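Putative sugar binding protein (Geobacillus stearothermophilus, PDB 6GUQ) probably serves as a sugar-binding protein of the periplasmic-binding-protein type, holding beta-D-glucopyranose here and known to bind beta-D-galactose. Local coordinates at residues D43-V48 against T117-A122; E38-D43 against L63-P68. All coordinates share one frame; numbering follows the deposited sequence.

Contact 1 (D43-V48 against T117-A122). With BGC (beta-D-glucopyranose), chain B.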
loop_
_atom_site.group_PDB
_atom_site.type_symbol
_atom_site.label_atom_id
_atom_site.label_comp_id
_atom_site.label_asym_id
_atom_site.label_seq_id
_atom_site.Cartn_x
_atom_site.Cartn_y
_atom_site.Cartn_z
ATOM N N ASP A 43 8.314 3.204 -6.673
ATOM C CA ASP A 43 8.697 4.457 -6.014
ATOM C C ASP A 43 8.419 4.430 -4.510
ATOM O O ASP A 43 9.206 4.962 -3.716
ATOM C CB ASP A 43 7.944 5.638 -6.638
ATOM C CG ASP A 43 8.219 5.821 -8.134
ATOM O OD1 ASP A 43 7.650 5.062 -8.966
ATOM O OD2 ASP A 43 8.975 6.758 -8.472
ATOM N N TYR A 44 7.269 3.873 -4.110
ATOM C CA TYR A 44 6.893 3.824 -2.699
ATOM C C TYR A 44 7.846 2.926 -1.902
ATOM O O TYR A 44 8.308 3.301 -0.817
ATOM C CB TYR A 44 5.435 3.341 -2.596
ATOM C CG TYR A 44 4.954 2.902 -1.216
ATOM C CD1 TYR A 44 5.179 1.603 -0.762
ATOM C CD2 TYR A 44 4.234 3.768 -0.388
ATOM C CE1 TYR A 44 4.740 1.188 0.483
ATOM C CE2 TYR A 44 3.787 3.356 0.873
ATOM C CZ TYR A 44 4.047 2.064 1.297
ATOM O OH TYR A 44 3.614 1.624 2.530
ATOM N N TRP A 45 8.178 1.754 -2.449
ATOM C CA TRP A 45 9.086 0.833 -1.781
ATOM C C TRP A 45 10.488 1.409 -1.639
ATOM O O TRP A 45 11.193 1.079 -0.677
ATOM C CB TRP A 45 9.102 -0.495 -2.530
ATOM C CG TRP A 45 7.897 -1.246 -2.175
ATOM C CD1 TRP A 45 6.786 -1.428 -2.936
ATOM C CD2 TRP A 45 7.628 -1.871 -0.911
ATOM N NE1 TRP A 45 5.845 -2.153 -2.236
ATOM C CE2 TRP A 45 6.342 -2.437 -0.990
ATOM C CE3 TRP A 45 8.356 -2.009 0.272
ATOM C CZ2 TRP A 45 5.773 -3.136 0.065
ATOM C CZ3 TRP A 45 7.788 -2.703 1.322
ATOM C CH2 TRP A 45 6.508 -3.257 1.214
ATOM N N ARG A 46 10.902 2.285 -2.553
ATOM C CA ARG A 46 12.189 2.952 -2.391
ATOM C C ARG A 46 12.209 3.821 -1.144
ATOM O O ARG A 46 13.267 3.989 -0.523
ATOM C CB ARG A 46 12.524 3.785 -3.633
ATOM C CG ARG A 46 12.836 2.936 -4.851
ATOM C CD ARG A 46 13.904 1.899 -4.540
ATOM N NE ARG A 46 14.371 1.200 -5.736
ATOM C CZ ARG A 46 15.425 0.384 -5.762
ATOM N NH1 ARG A 46 16.126 0.167 -4.658
ATOM N NH2 ARG A 46 15.781 -0.219 -6.889
ATOM N N LEU A 47 11.059 4.373 -0.749
ATOM C CA LEU A 47 11.008 5.108 0.513
ATOM C C LEU A 47 11.119 4.159 1.706
ATOM O O LEU A 47 11.789 4.474 2.696
ATOM C CB LEU A 47 9.726 5.935 0.584
ATOM C CG LEU A 47 9.721 7.195 -0.292
ATOM C CD1 LEU A 47 8.289 7.664 -0.540
ATOM C CD2 LEU A 47 10.562 8.306 0.355
ATOM N N VAL A 48 10.469 2.994 1.626
ATOM C CA VAL A 48 10.619 1.974 2.660
ATOM C C VAL A 48 12.085 1.588 2.805
ATOM O O VAL A 48 12.624 1.514 3.917
ATOM C CB VAL A 48 9.743 0.748 2.338
ATOM C CG1 VAL A 48 10.059 -0.398 3.287
ATOM C CG2 VAL A 48 8.263 1.106 2.378
ATOM N N THR A 117 6.108 -8.885 9.439
ATOM C CA THR A 117 5.355 -8.377 8.304
ATOM C C THR A 117 5.435 -6.853 8.244
ATOM O O THR A 117 5.503 -6.173 9.278
ATOM C CB THR A 117 3.884 -8.812 8.346
ATOM O OG1 THR A 117 3.295 -8.477 9.603
ATOM C CG2 THR A 117 3.744 -10.295 8.093
ATOM N N ILE A 118 5.429 -6.322 7.013
ATOM C CA ILE A 118 5.519 -4.889 6.759
ATOM C C ILE A 118 4.487 -4.528 5.697
ATOM O O ILE A 118 4.279 -5.287 4.742
ATOM C CB ILE A 118 6.949 -4.478 6.332
ATOM C CG1 ILE A 118 7.106 -2.962 6.323
ATOM C CG2 ILE A 118 7.322 -5.015 4.953
ATOM C CD1 ILE A 118 8.571 -2.521 6.217
ATOM N N ASP A 119 3.790 -3.397 5.907
ATOM C CA ASP A 119 2.919 -2.761 4.906
ATOM C C ASP A 119 1.607 -3.522 4.699
ATOM O O ASP A 119 0.529 -2.916 4.612
ATOM C CB ASP A 119 3.697 -2.593 3.590
ATOM C CG ASP A 119 2.828 -2.131 2.422
ATOM O OD1 ASP A 119 2.220 -3.000 1.756
ATOM O OD2 ASP A 119 2.772 -0.907 2.160
ATOM N N THR A 120 1.684 -4.848 4.635
ATOM C CA THR A 120 0.520 -5.716 4.495
ATOM C C THR A 120 0.681 -6.879 5.463
ATOM O O THR A 120 1.675 -7.610 5.384
ATOM C CB THR A 120 0.391 -6.232 3.054
ATOM O OG1 THR A 120 0.443 -5.126 2.141
ATOM C CG2 THR A 120 -0.908 -6.996 2.864
ATOM N N ASP A 121 -0.284 -7.050 6.371
ATOM C CA ASP A 121 -0.176 -8.052 7.424
ATOM C C ASP A 121 -0.801 -9.377 6.984
ATOM O O ASP A 121 -1.644 -9.429 6.074
ATOM C CB ASP A 121 -0.845 -7.560 8.719
ATOM C CG ASP A 121 -0.447 -8.398 9.974
ATOM O OD1 ASP A 121 0.586 -9.121 9.931
ATOM O OD2 ASP A 121 -1.168 -8.324 11.008
ATOM N N ALA A 122 -0.342 -10.462 7.641
ATOM C CA ALA A 122 -0.954 -11.797 7.608
ATOM C C ALA A 122 -1.244 -12.195 9.055
ATOM O O ALA A 122 -0.526 -13.024 9.645
ATOM C CB ALA A 122 -0.053 -12.821 6.915
HETATM C C2 BGC B . 1.016 0.032 -0.944
HETATM C C3 BGC B . 2.055 -0.947 -1.370
HETATM C C4 BGC B . 2.010 -1.095 -2.859
HETATM C C5 BGC B . 2.265 0.225 -3.552
HETATM C C6 BGC B . 2.093 -0.001 -5.025
HETATM C C1 BGC B . 1.146 1.368 -1.655
HETATM O O1 BGC B . 0.013 2.088 -1.438
HETATM O O2 BGC B . 1.048 0.308 0.472
HETATM O O3 BGC B . 1.688 -2.250 -0.867
HETATM O O4 BGC B . 2.993 -2.006 -3.344
HETATM O O5 BGC B . 1.288 1.226 -3.131
HETATM O O6 BGC B . 2.529 1.142 -5.695
#
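Tyr44, in the first turn of helix 43-59, and Asp119, just past the end of strand 115-118, come from opposite directions. With CG anti to the backbone N (chi1 166°) the tyrosine ring leaves the helix toward the strand, and OH gives a weak hydrogen bond to Asp119 OD2 at 2.7 Å, the ring and carboxylate planes standing 67° apart. One face of this ring lies under the sugar, whose C1 sits over the ring centre. Trp45 comes next. NE1, at the indole edge, donates to O4 of the glucose at 3.1 Å; CH2 packs on Asp119 CB at 3.7 Å, and Ile118 CG2 lies at the ring edge, near its plane. Tyr44 CD1 lies against one face of the indole. One turn on from Tyr44, Val48 CG1 touches Ile118 CD1 at 3.9 Å, an apolar backing behind the polar cluster. Asp119 is gripped on both oxygens: OD2 accepts from sugar O2 at 2.7 Å and OD1 from sugar O3 at 2.8 Å, with Thr120 OG1 and Gln94 also donating to OD1. Trp45 and Asp119 also bind beta-D-galactose in this protein. An aromatic face against the sugar, with a carboxylate taking two neighbouring hydroxyls, is characteristic of this family's pyranose sites.

Contact 2 (E38-D43 against L63-P68); sequences EELDND and LEYIGP. With BGC (beta-D-glucopyranose), chain B.
Tyr65, the last residue of strand 62-65, reaches across to the backbone of Leu40. A chi1 of 173° sends the ring away from its own N, and OH donates to Leu40 O at 2.7 Å; the hydroxyl meets that oxygen in the carbonyl plane, on a lone pair, and the acceptor also lies in the plane of the ring. The same ring edge takes the leucine side chain, Leu40 CD2 coming to 3.5 Å from Tyr65 CE2, so one residue is met by both the polar and the apolar part of the tyrosine. Gly67 follows, passing close to Leu40, with its O 3.7 Å from Leu40 CB. Pro68 closes the contact through its carbonyl: Leu40 N donates to Pro68 O at 2.7 Å, with an angle of 149° at the hydrogen, and Glu39 CA adds a CA-H...O contact to the same oxygen at 3.4 Å. The CD and CG edge of the proline ring lies against Glu38 O, each atom 4.1 Å away, and its side chain also packs on helix 73-84. Leu40, second residue of the type I turn from Glu39 to Asn42, is thus held at both its N and its O. On the far side of this loop Glu38 OE1 accepts from sugar O4 at 2.6 Å and also from Gln94, while Asn42 ND2 donates to sugar O6 at 3.0 Å. Asn42 OD1 turns instead to the backbone N of Tyr44, making this residue the N-cap of helix 43-59. A ligand-binding loop between the first strand and first helix of a parallel alpha/beta domain, hydrogen-bonded to the end of the adjacent strand and the loop that follows it, is in keeping with the periplasmic binding protein fold.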
loop_
_atom_site.group_PDB
_atom_site.type_symbol
_atom_site.label_atom_id
_atom_site.label_comp_id
_atom_site.label_asym_id
_atom_site.label_seq_id
_atom_site.Cartn_x
_atom_site.Cartn_y
_atom_site.Cartn_z
ATOM N N GLU A 38 7.218 -5.459 -2.618
ATOM C CA GLU A 38 6.275 -5.993 -3.611
ATOM C C GLU A 38 6.855 -5.946 -5.025
ATOM O O GLU A 38 6.528 -6.800 -5.863
ATOM C CB GLU A 38 4.942 -5.226 -3.561
ATOM C CG GLU A 38 3.812 -5.828 -4.431
ATOM C CD GLU A 38 2.392 -5.395 -4.013
ATOM O OE1 GLU A 38 2.253 -4.504 -3.151
ATOM O OE2 GLU A 38 1.403 -5.931 -4.575
ATOM N N GLU A 39 7.731 -4.975 -5.288
ATOM C CA GLU A 39 8.351 -4.768 -6.591
ATOM C C GLU A 39 9.565 -3.878 -6.368
ATOM O O GLU A 39 9.464 -2.855 -5.684
ATOM C CB GLU A 39 7.355 -4.134 -7.585
ATOM C CG GLU A 39 7.935 -3.673 -8.920
ATOM C CD GLU A 39 6.852 -3.387 -9.961
ATOM O OE1 GLU A 39 6.045 -4.294 -10.279
ATOM O OE2 GLU A 39 6.795 -2.241 -10.447
ATOM N N LEU A 40 10.700 -4.266 -6.950
ATOM C CA LEU A 40 11.986 -3.706 -6.545
ATOM C C LEU A 40 12.010 -2.182 -6.684
ATOM O O LEU A 40 12.179 -1.461 -5.691
ATOM C CB LEU A 40 13.107 -4.359 -7.360
ATOM C CG LEU A 40 14.536 -4.371 -6.790
ATOM C CD1 LEU A 40 15.491 -4.936 -7.827
ATOM C CD2 LEU A 40 15.018 -2.993 -6.339
ATOM N N ASP A 41 11.837 -1.667 -7.910
ATOM C CA ASP A 41 12.053 -0.248 -8.182
ATOM C C ASP A 41 10.773 0.592 -8.082
ATOM O O ASP A 41 10.776 1.764 -8.489
ATOM C CB ASP A 41 12.712 -0.061 -9.556
ATOM C CG ASP A 41 13.349 1.334 -9.724
ATOM O OD1 ASP A 41 14.041 1.809 -8.793
ATOM O OD2 ASP A 41 13.157 1.957 -10.793
ATOM N N ASN A 42 9.693 0.036 -7.528
ATOM C CA ASN A 42 8.503 0.833 -7.240
ATOM C C ASN A 42 8.840 2.018 -6.322
ATOM O O ASN A 42 9.556 1.865 -5.324
ATOM C CB ASN A 42 7.432 -0.060 -6.614
ATOM C CG ASN A 42 6.175 0.702 -6.248
ATOM O OD1 ASN A 42 6.149 1.425 -5.248
ATOM N ND2 ASN A 42 5.124 0.548 -7.057
ATOM N N ASP A 43 8.314 3.204 -6.673
ATOM C CA ASP A 43 8.697 4.457 -6.014
ATOM C C ASP A 43 8.419 4.430 -4.510
ATOM O O ASP A 43 9.206 4.962 -3.716
ATOM C CB ASP A 43 7.944 5.638 -6.638
ATOM C CG ASP A 43 8.219 5.821 -8.134
ATOM O OD1 ASP A 43 7.650 5.062 -8.966
ATOM O OD2 ASP A 43 8.975 6.758 -8.472
ATOM N N LEU A 63 21.481 -5.077 5.994
ATOM C CA LEU A 63 20.156 -5.166 5.399
ATOM C C LEU A 63 20.281 -5.439 3.905
ATOM O O LEU A 63 20.889 -4.658 3.165
ATOM C CB LEU A 63 19.341 -3.901 5.644
ATOM C CG LEU A 63 17.940 -4.125 5.066
ATOM C CD1 LEU A 63 17.067 -4.966 6.010
ATOM C CD2 LEU A 63 17.274 -2.819 4.683
ATOM N N GLU A 64 19.704 -6.546 3.472
ATOM C CA GLU A 64 19.636 -6.903 2.070
ATOM C C GLU A 64 18.225 -6.586 1.581
ATOM O O GLU A 64 17.237 -7.054 2.165
ATOM C CB GLU A 64 19.977 -8.380 1.879
ATOM C CG GLU A 64 20.325 -8.763 0.459
ATOM C CD GLU A 64 20.376 -10.269 0.258
ATOM O OE1 GLU A 64 20.236 -10.719 -0.904
ATOM O OE2 GLU A 64 20.558 -10.998 1.265
ATOM N N TYR A 65 18.131 -5.772 0.533
ATOM C CA TYR A 65 16.856 -5.369 -0.045
ATOM C C TYR A 65 16.743 -6.078 -1.393
ATOM O O TYR A 65 17.491 -5.775 -2.325
ATOM C CB TYR A 65 16.788 -3.844 -0.144
ATOM C CG TYR A 65 15.578 -3.299 -0.885
ATOM C CD1 TYR A 65 14.355 -3.109 -0.244
ATOM C CD2 TYR A 65 15.666 -2.976 -2.230
ATOM C CE1 TYR A 65 13.256 -2.612 -0.918
ATOM C CE2 TYR A 65 14.577 -2.475 -2.914
ATOM C CZ TYR A 65 13.371 -2.296 -2.262
ATOM O OH TYR A 65 12.285 -1.805 -2.971
ATOM N N ILE A 66 15.845 -7.060 -1.477
ATOM C CA ILE A 66 15.721 -7.907 -2.660
ATOM C C ILE A 66 14.255 -8.277 -2.843
ATOM O O ILE A 66 13.576 -8.675 -1.887
ATOM C CB ILE A 66 16.566 -9.197 -2.579
ATOM C CG1 ILE A 66 16.165 -10.020 -1.344
ATOM C CG2 ILE A 66 18.064 -8.874 -2.603
ATOM C CD1 ILE A 66 17.105 -11.158 -0.986
ATOM N N GLY A 67 13.770 -8.153 -4.081
ATOM C CA GLY A 67 12.403 -8.460 -4.425
ATOM C C GLY A 67 12.213 -8.408 -5.930
ATOM O O GLY A 67 13.093 -7.947 -6.664
ATOM N N PRO A 68 11.052 -8.862 -6.417
ATOM C CA PRO A 68 10.857 -9.023 -7.870
ATOM C C PRO A 68 11.062 -7.721 -8.635
ATOM O O PRO A 68 10.705 -6.640 -8.158
ATOM C CB PRO A 68 9.403 -9.504 -7.987
ATOM C CG PRO A 68 9.041 -10.016 -6.614
ATOM C CD PRO A 68 9.843 -9.210 -5.647
HETATM C C2 BGC B . 1.016 0.032 -0.944
HETATM C C3 BGC B . 2.055 -0.947 -1.370
HETATM C C4 BGC B . 2.010 -1.095 -2.859
HETATM C C5 BGC B . 2.265 0.225 -3.552
HETATM C C6 BGC B . 2.093 -0.001 -5.025
HETATM C C1 BGC B . 1.146 1.368 -1.655
HETATM O O1 BGC B . 0.013 2.088 -1.438
HETATM O O2 BGC B . 1.048 0.308 0.472
HETATM O O3 BGC B . 1.688 -2.250 -0.867
HETATM O O4 BGC B . 2.993 -2.006 -3.344
HETATM O O5 BGC B . 1.288 1.226 -3.131
HETATM O O6 BGC B . 2.529 1.142 -5.695
#

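How the contacts relate
Contacts 1 and 2 have centres about 9 Å apart and share Asp43, where the loop after strand 32-36 runs into helix 43-59. Along the chain the order is 38-43, 43-48, 63-68, 117-122, so the two contacts cross. Both reach the same sheet: strand 62-65 is outermost, next to 32-36, and strand 115-118 lies beyond 90-93. They also touch directly, through the salt bridge from Arg46 NE to Asp41 OD1 and through Trp45 packing on Glu38 and Tyr65. Together they bring the 38-43 loop, the helix start and the loop after strand 115-118 to one sugar, which His167, Arg171, Ala222 and Asp247 bind as well.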